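Local coordinates for protein predicted ATPase involved in replication control, Cdc46/Mcm family (Methanopyrus kandleri AV19, PDB 3F8T) that is an archaeal MCM homolog that may bind ATP and single-stranded DNA and take part in DNA replication as a helicase-family ATPase, at residues L304-L309 with C340-A345; H241-G246 with A344-G349; P54-L59 with R97-P102; V37-F42 with R60-D65; D181-V186 with Y405-H410. The protein carries 2 engineered substitutions. All coordinates share one frame; numbering follows the deposited sequence.

Interaction 1: L304-L309 with C340-A345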
# COMPACT_ATOMS: atom_id res chain seq x y z
N LEU A 304 0.94 9.05 1.76
CA LEU A 304 1.78 9.57 2.83
C LEU A 304 1.34 11.00 3.17
O LEU A 304 1.58 11.94 2.40
CB LEU A 304 3.27 9.51 2.47
CG LEU A 304 4.20 10.14 3.52
CD1 LEU A 304 4.32 9.26 4.75
CD2 LEU A 304 5.56 10.43 2.89
N ALA A 305 0.69 11.15 4.32
CA ALA A 305 0.23 12.48 4.74
C ALA A 305 1.33 13.16 5.53
O ALA A 305 1.70 12.71 6.62
CB ALA A 305 -1.06 12.37 5.57
N VAL A 306 1.86 14.24 4.97
CA VAL A 306 3.03 14.92 5.55
C VAL A 306 2.58 16.29 6.03
O VAL A 306 2.52 17.23 5.25
CB VAL A 306 4.19 15.07 4.54
CG1 VAL A 306 5.39 15.74 5.21
CG2 VAL A 306 4.62 13.70 4.00
N ASP A 307 2.25 16.37 7.31
CA ASP A 307 1.67 17.60 7.88
C ASP A 307 2.80 18.52 8.34
O ASP A 307 3.89 18.06 8.69
CB ASP A 307 0.76 17.26 9.06
CG ASP A 307 -0.34 18.31 9.31
OD1 ASP A 307 -0.40 19.35 8.63
OD2 ASP A 307 -1.18 18.06 10.20
N HIS A 308 2.52 19.83 8.33
CA HIS A 308 3.48 20.85 8.77
C HIS A 308 4.81 20.82 8.03
O HIS A 308 5.88 20.70 8.64
CB HIS A 308 3.68 20.76 10.29
CG HIS A 308 2.39 20.69 11.05
ND1 HIS A 308 1.53 21.76 11.15
CD2 HIS A 308 1.78 19.66 11.69
CE1 HIS A 308 0.47 21.41 11.85
NE2 HIS A 308 0.59 20.14 12.18
N LEU A 309 4.73 20.95 6.71
CA LEU A 309 5.91 20.95 5.84
C LEU A 309 6.78 22.21 5.97
O LEU A 309 7.93 22.21 5.53
CB LEU A 309 5.47 20.74 4.38
CG LEU A 309 6.48 20.44 3.26
CD1 LEU A 309 7.22 19.12 3.51
CD2 LEU A 309 5.75 20.36 1.94
N CYS A 340 4.36 5.96 -2.65
CA CYS A 340 3.28 6.67 -1.95
C CYS A 340 2.88 7.94 -2.71
O CYS A 340 3.68 8.52 -3.43
CB CYS A 340 3.72 7.01 -0.52
SG CYS A 340 5.30 7.85 -0.36
N ALA A 341 1.62 8.33 -2.57
CA ALA A 341 1.15 9.61 -3.10
C ALA A 341 1.29 10.58 -1.92
O ALA A 341 0.72 10.34 -0.86
CB ALA A 341 -0.31 9.48 -3.56
N VAL A 342 2.07 11.64 -2.11
CA VAL A 342 2.36 12.55 -1.01
C VAL A 342 1.28 13.64 -0.91
O VAL A 342 1.09 14.43 -1.84
CB VAL A 342 3.75 13.18 -1.15
CG1 VAL A 342 3.97 14.27 -0.08
CG2 VAL A 342 4.85 12.08 -1.05
N LEU A 343 0.59 13.62 0.22
CA LEU A 343 -0.38 14.66 0.58
C LEU A 343 0.22 15.48 1.71
O LEU A 343 0.18 15.08 2.86
CB LEU A 343 -1.72 14.05 1.01
CG LEU A 343 -2.75 15.09 1.54
CD1 LEU A 343 -3.03 16.18 0.52
CD2 LEU A 343 -3.99 14.39 1.92
N ALA A 344 0.77 16.62 1.35
CA ALA A 344 1.47 17.46 2.31
C ALA A 344 0.60 18.66 2.67
O ALA A 344 -0.33 19.00 1.94
CB ALA A 344 2.76 17.92 1.73
N ALA A 345 0.89 19.26 3.82
CA ALA A 345 0.25 20.50 4.25
C ALA A 345 1.28 21.50 4.75
O ALA A 345 2.24 21.13 5.46
CB ALA A 345 -0.78 20.21 5.31
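Asp307 OD1 meets Ala345 CB at 3.5 Å across the two strands, and the same oxygen stands 3.7 Å above the centre of the His308 ring, on one face of it. The carboxyl carbon CG is roughly anti to the backbone N (chi1 -154°). OD1 also takes a weak bond from His308 N, while OD2 is held outside the pair by the hydroxyls of Ser252 and Tyr268. The backbones run parallel, their axes 19° apart, and Leu304 N donates to Ala341 O, Leu343 N to Leu304 O, Val306 N to Leu343 O and Ala345 N to Val306 O. These are neighbouring strands of the five-stranded parallel sheet of an AAA+ P-loop core; judged by topology and sequence, Asp307 at the end of strand 303-307 probably occupies the Walker B aspartate position. On the sheet face carrying Leu304, Val306 and Val342, covered by helix 314-326, Val306 CG2 comes obliquely to Val342 CG1 at 4.2 Å, and Leu304 CB lies 3.9 Å from Cys340 SG. Past the strand, Leu309 N reaches back to Ala345 O in a nearly straight bond (2.8 Å, 176°), and Leu309 CD2 rests 3.9 Å from Ala344 CB.

Interaction 2: H241-G246 with A344-G349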
# COMPACT_ATOMS: atom_id res chain seq x y z
N HIS A 241 0.99 14.02 -6.37
CA HIS A 241 1.45 14.64 -5.12
C HIS A 241 0.82 16.02 -5.00
O HIS A 241 0.85 16.81 -5.95
CB HIS A 241 2.97 14.71 -5.10
CG HIS A 241 3.63 13.40 -5.43
ND1 HIS A 241 3.46 12.28 -4.64
CD2 HIS A 241 4.42 13.03 -6.46
CE1 HIS A 241 4.13 11.27 -5.17
NE2 HIS A 241 4.72 11.69 -6.28
N VAL A 242 0.23 16.28 -3.85
CA VAL A 242 -0.61 17.47 -3.64
C VAL A 242 -0.14 18.18 -2.38
O VAL A 242 0.06 17.54 -1.34
CB VAL A 242 -2.13 17.11 -3.56
CG1 VAL A 242 -2.98 18.36 -3.30
CG2 VAL A 242 -2.63 16.45 -4.87
N LEU A 243 0.04 19.50 -2.47
CA LEU A 243 0.36 20.32 -1.31
C LEU A 243 -0.85 21.18 -0.96
O LEU A 243 -1.29 21.97 -1.79
CB LEU A 243 1.55 21.23 -1.62
CG LEU A 243 1.97 22.27 -0.56
CD1 LEU A 243 2.26 21.60 0.78
CD2 LEU A 243 3.17 23.07 -1.06
N LEU A 244 -1.37 21.02 0.25
CA LEU A 244 -2.40 21.90 0.80
C LEU A 244 -1.75 23.09 1.47
O LEU A 244 -0.90 22.92 2.35
CB LEU A 244 -3.21 21.16 1.85
CG LEU A 244 -4.08 19.97 1.54
CD1 LEU A 244 -5.01 19.77 2.73
CD2 LEU A 244 -4.89 20.18 0.27
N ALA A 245 -2.14 24.30 1.06
CA ALA A 245 -1.62 25.49 1.70
C ALA A 245 -2.76 26.24 2.39
O ALA A 245 -3.58 26.88 1.73
CB ALA A 245 -0.92 26.37 0.70
N GLY A 246 -2.83 26.11 3.72
CA GLY A 246 -3.85 26.80 4.51
C GLY A 246 -3.51 26.82 5.99
O GLY A 246 -2.40 26.46 6.38
N ALA A 344 0.77 16.62 1.35
CA ALA A 344 1.47 17.46 2.31
C ALA A 344 0.60 18.66 2.67
O ALA A 344 -0.33 19.00 1.94
CB ALA A 344 2.76 17.92 1.73
N ALA A 345 0.89 19.26 3.82
CA ALA A 345 0.25 20.50 4.25
C ALA A 345 1.28 21.50 4.75
O ALA A 345 2.24 21.13 5.46
CB ALA A 345 -0.78 20.21 5.31
N ILE A 346 1.09 22.76 4.39
CA ILE A 346 2.00 23.83 4.82
C ILE A 346 1.19 25.04 5.28
O ILE A 346 0.15 25.36 4.70
CB ILE A 346 2.98 24.25 3.71
CG1 ILE A 346 4.10 25.13 4.26
CG2 ILE A 346 2.26 24.97 2.54
CD1 ILE A 346 5.35 25.15 3.38
N ASN A 347 1.67 25.67 6.35
CA ASN A 347 1.04 26.87 6.87
C ASN A 347 1.81 28.08 6.39
O ASN A 347 2.88 28.37 6.92
CB ASN A 347 1.01 26.86 8.40
CG ASN A 347 0.55 28.20 8.99
OD1 ASN A 347 0.07 29.08 8.28
ND2 ASN A 347 0.70 28.35 10.31
N PRO A 348 1.25 28.81 5.41
CA PRO A 348 1.87 30.04 4.90
C PRO A 348 1.64 31.17 5.91
O PRO A 348 1.89 31.00 7.11
CB PRO A 348 1.11 30.30 3.60
CG PRO A 348 -0.23 29.68 3.81
CD PRO A 348 -0.05 28.54 4.76
N GLY A 349 1.18 32.32 5.44
CA GLY A 349 0.77 33.39 6.35
C GLY A 349 0.61 34.73 5.68
O GLY A 349 0.55 34.82 4.44
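Two side chains held anti to their backbone N meet here: Leu243 CG (chi1 175°) and Ile346 CG1 (chi1 -168°). That chi1 of Ile346 leaves its CG2 in the crowded position between its own N and carbonyl carbon, where it touches Leu243 CD1 at 3.8 Å as the two side chains cross obliquely. The segments lie on adjacent inner strands of the 2-3-4-1-5 parallel sheet of the AAA+ P-loop fold, strand 242-245 corresponding to the strand that precedes the P-loop in AAA+ proteins. Leu243 CD1 also packs 3.8 Å from Ala344 CB, and Ala245 CB closes on Ile346 CG2 at 3.9 Å, so that a single methyl, CG2, is touched by two side chains of the other strand. Phe371 and Leu309 cover Leu243 on this face. Leu244 points to the other face, beside Ala345, where helices 219-229 and 248-261 pack; its CB lies 3.6 Å from Ala344 O. Four backbone bonds set the parallel register: Ala344 N to Val242 O, Leu244 N to Ala344 O (2.8 Å), Ile346 N to Leu244 O, and Gly246 N to Ile346 O. The last is longer, 3.2 Å, with a bend to 142° at the hydrogen, consistent with the strands ending here. Asn347 follows strand 341-346 directly, at what is probably the sensor 1 position of this family, and Glu310 accepts from its backbone N. Beyond it the ring of Pro348 turns toward the glycine, with CD 3.5 Å from Gly246 O.

Interaction 3: P54-L59 with R97-P102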
# COMPACT_ATOMS: atom_id res chain seq x y z
N PRO A 54 8.54 -30.02 -0.38
CA PRO A 54 8.03 -30.40 0.94
C PRO A 54 6.86 -31.37 0.82
O PRO A 54 6.18 -31.40 -0.20
CB PRO A 54 7.55 -29.07 1.53
CG PRO A 54 8.19 -28.01 0.68
CD PRO A 54 8.26 -28.61 -0.68
N VAL A 55 6.65 -32.17 1.86
CA VAL A 55 5.47 -33.00 1.92
C VAL A 55 4.31 -32.06 2.27
O VAL A 55 4.46 -31.15 3.08
CB VAL A 55 5.63 -34.15 2.93
CG1 VAL A 55 4.45 -35.07 2.88
CG2 VAL A 55 6.90 -34.93 2.60
N VAL A 56 3.18 -32.25 1.61
CA VAL A 56 2.07 -31.30 1.70
C VAL A 56 0.82 -31.99 2.25
O VAL A 56 0.43 -33.05 1.77
CB VAL A 56 1.76 -30.66 0.31
CG1 VAL A 56 0.38 -30.02 0.29
CG2 VAL A 56 2.81 -29.62 -0.05
N LEU A 57 0.21 -31.38 3.26
CA LEU A 57 -1.09 -31.82 3.73
C LEU A 57 -2.13 -30.77 3.41
O LEU A 57 -2.08 -29.67 3.94
CB LEU A 57 -1.09 -32.12 5.25
CG LEU A 57 -2.45 -32.42 5.92
CD1 LEU A 57 -3.19 -33.61 5.29
CD2 LEU A 57 -2.27 -32.64 7.41
N ASP A 58 -3.06 -31.11 2.52
CA ASP A 58 -4.17 -30.24 2.21
C ASP A 58 -5.33 -30.63 3.12
O ASP A 58 -5.95 -31.70 2.95
CB ASP A 58 -4.57 -30.33 0.73
CG ASP A 58 -5.56 -29.24 0.33
OD1 ASP A 58 -6.48 -28.97 1.12
OD2 ASP A 58 -5.43 -28.65 -0.76
N LEU A 59 -5.60 -29.75 4.09
CA LEU A 59 -6.59 -29.99 5.13
C LEU A 59 -8.02 -30.13 4.63
O LEU A 59 -8.87 -30.71 5.32
CB LEU A 59 -6.51 -28.86 6.17
CG LEU A 59 -5.19 -28.83 6.96
CD1 LEU A 59 -5.10 -27.58 7.83
CD2 LEU A 59 -5.04 -30.11 7.80
N ARG A 97 4.39 -28.79 4.65
CA ARG A 97 3.57 -27.63 4.38
C ARG A 97 2.12 -28.01 4.59
O ARG A 97 1.73 -29.17 4.36
CB ARG A 97 3.79 -27.12 2.95
CG ARG A 97 5.23 -26.64 2.64
CD ARG A 97 5.61 -25.35 3.38
NE ARG A 97 6.94 -24.88 3.02
CZ ARG A 97 8.02 -24.98 3.78
NH1 ARG A 97 7.95 -25.53 4.99
NH2 ARG A 97 9.19 -24.51 3.35
N PHE A 98 1.32 -27.05 5.02
CA PHE A 98 -0.11 -27.26 5.13
C PHE A 98 -0.82 -26.32 4.16
O PHE A 98 -0.43 -25.16 4.00
CB PHE A 98 -0.59 -27.01 6.56
CG PHE A 98 0.07 -27.88 7.60
CD1 PHE A 98 1.28 -27.51 8.18
CD2 PHE A 98 -0.55 -29.06 8.03
CE1 PHE A 98 1.89 -28.31 9.17
CE2 PHE A 98 0.05 -29.87 9.02
CZ PHE A 98 1.28 -29.49 9.58
N ARG A 99 -1.86 -26.84 3.52
CA ARG A 99 -2.72 -26.03 2.66
C ARG A 99 -4.14 -26.17 3.16
O ARG A 99 -4.48 -27.12 3.88
CB ARG A 99 -2.63 -26.52 1.20
CG ARG A 99 -1.20 -26.67 0.65
CD ARG A 99 -0.50 -25.31 0.46
NE ARG A 99 0.96 -25.39 0.54
CZ ARG A 99 1.78 -25.66 -0.49
NH1 ARG A 99 1.29 -25.91 -1.70
NH2 ARG A 99 3.10 -25.70 -0.29
N GLY A 100 -4.98 -25.20 2.79
CA GLY A 100 -6.41 -25.29 3.05
C GLY A 100 -6.80 -25.14 4.50
O GLY A 100 -7.64 -25.88 5.00
N LEU A 101 -6.18 -24.17 5.18
CA LEU A 101 -6.57 -23.80 6.55
C LEU A 101 -8.06 -23.50 6.64
O LEU A 101 -8.58 -22.76 5.81
CB LEU A 101 -5.81 -22.54 7.01
CG LEU A 101 -4.39 -22.70 7.55
CD1 LEU A 101 -3.47 -23.33 6.51
CD2 LEU A 101 -3.85 -21.33 8.00
N PRO A 102 -8.75 -24.08 7.64
CA PRO A 102 -10.11 -23.63 7.94
C PRO A 102 -10.15 -22.11 8.16
O PRO A 102 -9.18 -21.52 8.66
CB PRO A 102 -10.46 -24.37 9.23
CG PRO A 102 -9.64 -25.61 9.17
CD PRO A 102 -8.34 -25.19 8.52
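Backbone bonds first: between Val55 and Leu59 on one side and Arg97 and Arg99 on the other, four N-H groups alternate across the gap. Arg97 N donates to Val55 O (2.8 Å), Leu57 N to Arg97 O, Arg99 N to Leu57 O and Leu59 N to Arg99 O, making a two-stranded parallel sheet in the N-terminal domain. Its strands are joined by a crossover through helices 64-72 and 74-88. The second kind of contact sets aliphatic groups over guanidinium groups. Pro54 CG stands 4.0 Å above the plane of the Arg97 guanidinium, offset toward the rim, and Pro54 CB touches Arg97 CG at 3.5 Å. Val56 CG2 similarly lies 3.9 Å above one face of the Arg99 guanidinium, while Val56 CG1 packs against Arg99 CG at 3.7 Å. A bend at chi2 (-70°) turns Arg99 CD aside, and the guanidinium that follows lies with that face on the valine; its NE forms a salt bridge with Glu176, beyond the pair. Asp58 and Arg99 are neighbours without a charge contact. The side chains cross at about a right angle, the carboxylate and guanidinium planes are 53° apart, and Asp58 OD2 meets Arg99 CB at 4.0 Å, its ionic partner being Arg60. The apolar contacts occupy the opposite face, toward helix 74-88: Leu57 CD2 comes obliquely to the Phe98 ring, 4.0 Å from CE2. Past the strand ends, Leu59 meets Pro102 at about a right angle, CD1 lying 4.1 Å from Pro102 CD.

Interaction 4: V37-F42 with R60-D65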
# COMPACT_ATOMS: atom_id res chain seq x y z
N VAL A 37 -2.12 -39.59 6.15
CA VAL A 37 -1.33 -40.31 5.16
C VAL A 37 -2.18 -40.84 3.99
O VAL A 37 -1.66 -41.06 2.89
CB VAL A 37 -0.52 -41.45 5.85
CG1 VAL A 37 0.10 -42.36 4.84
CG2 VAL A 37 0.54 -40.83 6.74
N ARG A 38 -3.47 -41.04 4.22
CA ARG A 38 -4.39 -41.48 3.17
C ARG A 38 -4.74 -40.38 2.15
O ARG A 38 -5.25 -40.69 1.08
CB ARG A 38 -5.68 -42.02 3.78
CG ARG A 38 -5.63 -43.41 4.38
CD ARG A 38 -6.99 -43.67 4.98
NE ARG A 38 -7.15 -44.92 5.72
CZ ARG A 38 -8.04 -45.08 6.71
NH1 ARG A 38 -8.81 -44.07 7.08
NH2 ARG A 38 -8.14 -46.24 7.35
N THR A 39 -4.48 -39.12 2.50
CA THR A 39 -4.84 -38.01 1.62
C THR A 39 -4.03 -38.02 0.33
O THR A 39 -2.87 -38.45 0.32
CB THR A 39 -4.68 -36.63 2.31
OG1 THR A 39 -3.31 -36.44 2.71
CG2 THR A 39 -5.59 -36.50 3.53
N GLU A 40 -4.65 -37.55 -0.76
CA GLU A 40 -3.96 -37.49 -2.06
C GLU A 40 -2.76 -36.55 -1.99
O GLU A 40 -1.68 -36.91 -2.45
CB GLU A 40 -4.90 -37.08 -3.20
CG GLU A 40 -4.57 -37.79 -4.51
CD GLU A 40 -5.01 -37.03 -5.76
OE1 GLU A 40 -6.05 -36.32 -5.71
OE2 GLU A 40 -4.30 -37.13 -6.79
N SER A 41 -2.96 -35.37 -1.39
CA SER A 41 -1.89 -34.36 -1.21
C SER A 41 -0.64 -34.99 -0.60
O SER A 41 0.47 -34.82 -1.11
CB SER A 41 -2.36 -33.21 -0.32
OG SER A 41 -2.89 -33.68 0.93
N PHE A 42 -0.85 -35.73 0.48
CA PHE A 42 0.24 -36.33 1.22
C PHE A 42 0.95 -37.42 0.44
O PHE A 42 2.18 -37.41 0.37
CB PHE A 42 -0.24 -36.90 2.56
CG PHE A 42 0.88 -37.25 3.48
CD1 PHE A 42 1.39 -36.31 4.36
CD2 PHE A 42 1.44 -38.52 3.46
CE1 PHE A 42 2.43 -36.63 5.22
CE2 PHE A 42 2.48 -38.84 4.31
CZ PHE A 42 2.98 -37.89 5.18
N ARG A 60 -8.31 -29.62 3.43
CA ARG A 60 -9.65 -29.77 2.84
C ARG A 60 -9.91 -31.20 2.43
O ARG A 60 -11.06 -31.57 2.15
CB ARG A 60 -9.78 -28.92 1.58
CG ARG A 60 -9.54 -27.47 1.74
CD ARG A 60 -8.66 -27.10 0.55
NE ARG A 60 -8.57 -25.69 0.31
CZ ARG A 60 -7.52 -25.11 -0.26
NH1 ARG A 60 -6.44 -25.82 -0.62
NH2 ARG A 60 -7.55 -23.81 -0.44
N GLU A 61 -8.84 -32.00 2.37
CA GLU A 61 -8.94 -33.41 1.99
C GLU A 61 -9.35 -34.28 3.18
O GLU A 61 -9.49 -35.50 3.04
CB GLU A 61 -7.62 -33.92 1.35
CG GLU A 61 -7.36 -33.33 -0.05
CD GLU A 61 -6.02 -33.72 -0.69
OE1 GLU A 61 -5.24 -34.52 -0.13
OE2 GLU A 61 -5.74 -33.21 -1.81
N LEU A 62 -9.55 -33.63 4.33
CA LEU A 62 -9.96 -34.29 5.57
C LEU A 62 -11.31 -33.80 6.11
O LEU A 62 -11.75 -32.69 5.78
CB LEU A 62 -8.90 -34.07 6.66
CG LEU A 62 -7.52 -34.66 6.40
CD1 LEU A 62 -6.54 -34.24 7.46
CD2 LEU A 62 -7.60 -36.19 6.34
N ASP A 63 -11.94 -34.62 6.95
CA ASP A 63 -13.10 -34.22 7.75
C ASP A 63 -12.86 -32.84 8.38
O ASP A 63 -11.79 -32.60 8.96
CB ASP A 63 -13.36 -35.26 8.85
CG ASP A 63 -14.34 -34.78 9.91
OD1 ASP A 63 -15.57 -34.85 9.68
OD2 ASP A 63 -13.88 -34.34 10.98
N SER A 64 -13.86 -31.97 8.31
CA SER A 64 -13.73 -30.58 8.75
C SER A 64 -13.35 -30.44 10.21
O SER A 64 -12.55 -29.56 10.56
CB SER A 64 -15.04 -29.83 8.51
OG SER A 64 -15.20 -29.56 7.13
N ASP A 65 -13.93 -31.28 11.06
CA ASP A 65 -13.58 -31.26 12.48
C ASP A 65 -12.15 -31.75 12.70
O ASP A 65 -11.44 -31.23 13.56
CB ASP A 65 -14.58 -32.10 13.28
CG ASP A 65 -15.99 -31.50 13.27
OD1 ASP A 65 -16.14 -30.27 13.06
OD2 ASP A 65 -16.96 -32.26 13.46
O HOH W 1 -7.22 -34.02 -3.93
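The N-terminus of helix 40-47 is the site of this contact, where Ser41 binds the carboxylate of Glu61, from the short 3-10 turn after strand 55-58, and Thr39 packs beside it. Two bonds grip Glu61 OE1. Ser41 N donates to it at 2.7 Å and 165°, meeting the syn lone pair of OE1, the one on the side of the other oxygen. Ser41 OG donates to the same OE1, also at 2.7 Å, but from above the carboxylate plane, 54° out of it. That hydroxyl in turn accepts from Asp58 N, so it links the strand to the helix end. With chi2 at 176°, Glu61 CD is carried outward from its own backbone, toward the helix end, and OE1 passes Thr39 CB at 3.3 Å. Thr39 is the N-cap residue: its OG1 accepts a long, weak bond from Phe42 N (3.4 Å) and is also bonded to Ile36 O. A carboxylate at the positive end of a helix dipole, with donors about it, would probably be stabilised in its ionised form. Glu61 OE2 is served differently, by a water that donates to it at 2.7 Å and to Glu40 OE1 at 3.1 Å. The two acidic groups are otherwise like charges 5.0 Å apart, measured from Glu40 OE1 to Glu61 OE2, and the water probably eases their repulsion. On the apolar side, Thr39 and Leu62 meet at about a right angle, with Thr39 CG2 tight against Leu62 CD2, beside Leu57 of the strand.

Interaction 5: D181-V186 with Y405-H410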
# COMPACT_ATOMS: atom_id res chain seq x y z
N ASP A 181 -0.27 -7.73 -2.98
CA ASP A 181 -0.35 -6.35 -3.49
C ASP A 181 -0.20 -5.41 -2.29
O ASP A 181 -0.56 -5.79 -1.18
CB ASP A 181 -1.71 -6.07 -4.15
CG ASP A 181 -2.03 -7.02 -5.31
OD1 ASP A 181 -1.09 -7.51 -5.97
OD2 ASP A 181 -3.24 -7.27 -5.56
N PRO A 182 0.30 -4.18 -2.49
CA PRO A 182 0.43 -3.26 -1.36
C PRO A 182 -0.89 -2.86 -0.70
O PRO A 182 -0.90 -2.44 0.46
CB PRO A 182 1.10 -2.02 -1.98
CG PRO A 182 1.77 -2.52 -3.22
CD PRO A 182 0.83 -3.58 -3.74
N ILE A 183 -2.01 -3.02 -1.40
CA ILE A 183 -3.31 -2.68 -0.83
C ILE A 183 -4.25 -3.89 -0.80
O ILE A 183 -4.11 -4.79 -1.63
CB ILE A 183 -3.95 -1.44 -1.54
CG1 ILE A 183 -4.25 -1.74 -3.01
CG2 ILE A 183 -3.02 -0.23 -1.38
CD1 ILE A 183 -5.32 -0.80 -3.62
N PRO A 184 -5.17 -3.93 0.17
CA PRO A 184 -6.11 -5.04 0.31
C PRO A 184 -6.97 -5.24 -0.93
O PRO A 184 -7.37 -4.26 -1.57
CB PRO A 184 -6.99 -4.62 1.51
CG PRO A 184 -6.17 -3.66 2.26
CD PRO A 184 -5.35 -2.92 1.23
N GLU A 185 -7.25 -6.50 -1.24
CA GLU A 185 -8.16 -6.88 -2.32
C GLU A 185 -9.62 -6.86 -1.85
O GLU A 185 -9.95 -7.31 -0.76
CB GLU A 185 -7.84 -8.30 -2.80
CG GLU A 185 -6.45 -8.50 -3.38
CD GLU A 185 -6.20 -9.95 -3.77
OE1 GLU A 185 -7.06 -10.55 -4.48
OE2 GLU A 185 -5.15 -10.50 -3.36
N VAL A 186 -10.49 -6.33 -2.71
CA VAL A 186 -11.92 -6.34 -2.50
C VAL A 186 -12.52 -7.20 -3.61
O VAL A 186 -12.24 -6.99 -4.79
CB VAL A 186 -12.50 -4.90 -2.54
CG1 VAL A 186 -13.96 -4.88 -2.91
CG2 VAL A 186 -12.29 -4.20 -1.20
N TYR A 405 -11.21 -1.36 -5.14
CA TYR A 405 -11.62 -2.10 -6.32
C TYR A 405 -11.07 -1.44 -7.60
O TYR A 405 -10.40 -2.09 -8.44
CB TYR A 405 -13.15 -2.20 -6.35
CG TYR A 405 -13.68 -3.02 -7.49
CD1 TYR A 405 -13.61 -4.42 -7.47
CD2 TYR A 405 -14.27 -2.41 -8.59
CE1 TYR A 405 -14.10 -5.17 -8.54
CE2 TYR A 405 -14.76 -3.15 -9.65
CZ TYR A 405 -14.68 -4.52 -9.61
OH TYR A 405 -15.17 -5.24 -10.66
N ALA A 406 -11.33 -0.14 -7.73
CA ALA A 406 -10.93 0.62 -8.92
C ALA A 406 -9.42 0.55 -9.18
O ALA A 406 -8.99 0.38 -10.33
CB ALA A 406 -11.39 2.09 -8.79
N ILE A 407 -8.63 0.69 -8.12
CA ILE A 407 -7.15 0.67 -8.21
C ILE A 407 -6.65 -0.68 -8.71
O ILE A 407 -5.75 -0.74 -9.57
CB ILE A 407 -6.46 0.96 -6.83
CG1 ILE A 407 -6.69 2.40 -6.38
CG2 ILE A 407 -4.89 0.67 -6.89
CD1 ILE A 407 -6.25 2.64 -4.90
N ARG A 408 -7.20 -1.75 -8.16
CA ARG A 408 -6.74 -3.10 -8.49
C ARG A 408 -7.21 -3.48 -9.90
O ARG A 408 -6.48 -4.14 -10.65
CB ARG A 408 -7.28 -4.13 -7.48
CG ARG A 408 -6.74 -5.57 -7.72
CD ARG A 408 -7.28 -6.56 -6.68
NE ARG A 408 -8.75 -6.54 -6.69
CZ ARG A 408 -9.52 -7.36 -7.38
NH1 ARG A 408 -8.99 -8.33 -8.13
NH2 ARG A 408 -10.84 -7.22 -7.33
N GLU A 409 -8.42 -3.06 -10.25
CA GLU A 409 -9.02 -3.47 -11.51
C GLU A 409 -8.61 -2.60 -12.69
O GLU A 409 -8.68 -3.05 -13.83
CB GLU A 409 -10.55 -3.52 -11.43
CG GLU A 409 -11.10 -4.65 -10.55
CD GLU A 409 -10.54 -6.02 -10.92
OE1 GLU A 409 -10.54 -6.38 -12.11
OE2 GLU A 409 -10.10 -6.74 -10.02
N HIS A 410 -8.22 -1.36 -12.42
CA HIS A 410 -7.83 -0.43 -13.50
C HIS A 410 -6.49 0.27 -13.22
O HIS A 410 -6.44 1.50 -13.16
CB HIS A 410 -8.97 0.55 -13.76
CG HIS A 410 -10.26 -0.15 -14.08
ND1 HIS A 410 -10.54 -0.66 -15.33
CD2 HIS A 410 -11.29 -0.52 -13.28
CE1 HIS A 410 -11.71 -1.28 -15.30
NE2 HIS A 410 -12.19 -1.21 -14.07
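Arg408 and Tyr405 turn their flat groups to one backbone oxygen, Val186 O, in different ways. Arg408 NH2 approaches it obliquely in a weak bond, 2.9 Å long but bent to 121° at the hydrogen; Tyr405 presents its ring edge, with CD1 4.0 Å from the oxygen and the oxygen in the ring plane. The arginine gets there by a bend at chi3 (56°), which turns NE aside from an otherwise extended chain. One face of each flat group is covered by Glu409: its CG lies over the tyrosine ring and its CD over the guanidinium, both offset toward the rim, while Glu409 OE2 makes a salt bridge to Arg408 NH1 at 2.7 Å. Residues 181-186 form the linker leaving strand 176-180 of the OB-fold region, and it runs here along the side of the last turns of helix 396-409, part of the AAA-lid, thus joining N-terminal and C-terminal parts of the chain. Glu185 and Arg408 touch through their aliphatic portions, Glu185 CG to Arg408 CD at 3.9 Å, with the carboxylate and guanidinium planes 32° apart; Glu185 OE1 is bonded to His187. Apolar contact comes from Ile183, whose CD1 lies obliquely against Ile407 CG2 at 3.6 Å and Ile407 CD1 at 3.8 Å, and from Val186 CG1 near Tyr405 CB. Buried by the contact, Val186 N has no hydrogen-bond partner in the model.

Interactions 1 and 2 are the buried contacts: they share strand 341-346, one on each side of it, and rest on backbone bonds between parallel strands and on aliphatic side chains. Interaction 3 repeats that parallel pairing in the N-terminal domain, about 43 Å from interaction 1 between centres, but it is only partly buried: on one face arginine side chains pack against Pro54 and Val56, while the other stays apolar. Interaction 4 adjoins it, Asp58 N bonding to Ser41 OG, yet at the surface its chemistry becomes carboxylate, hydroxyl and water. Interaction 5 lies nearest the chain's centre, joining linker and lid with a weak bond, mixed apolar touches and no strand pairing.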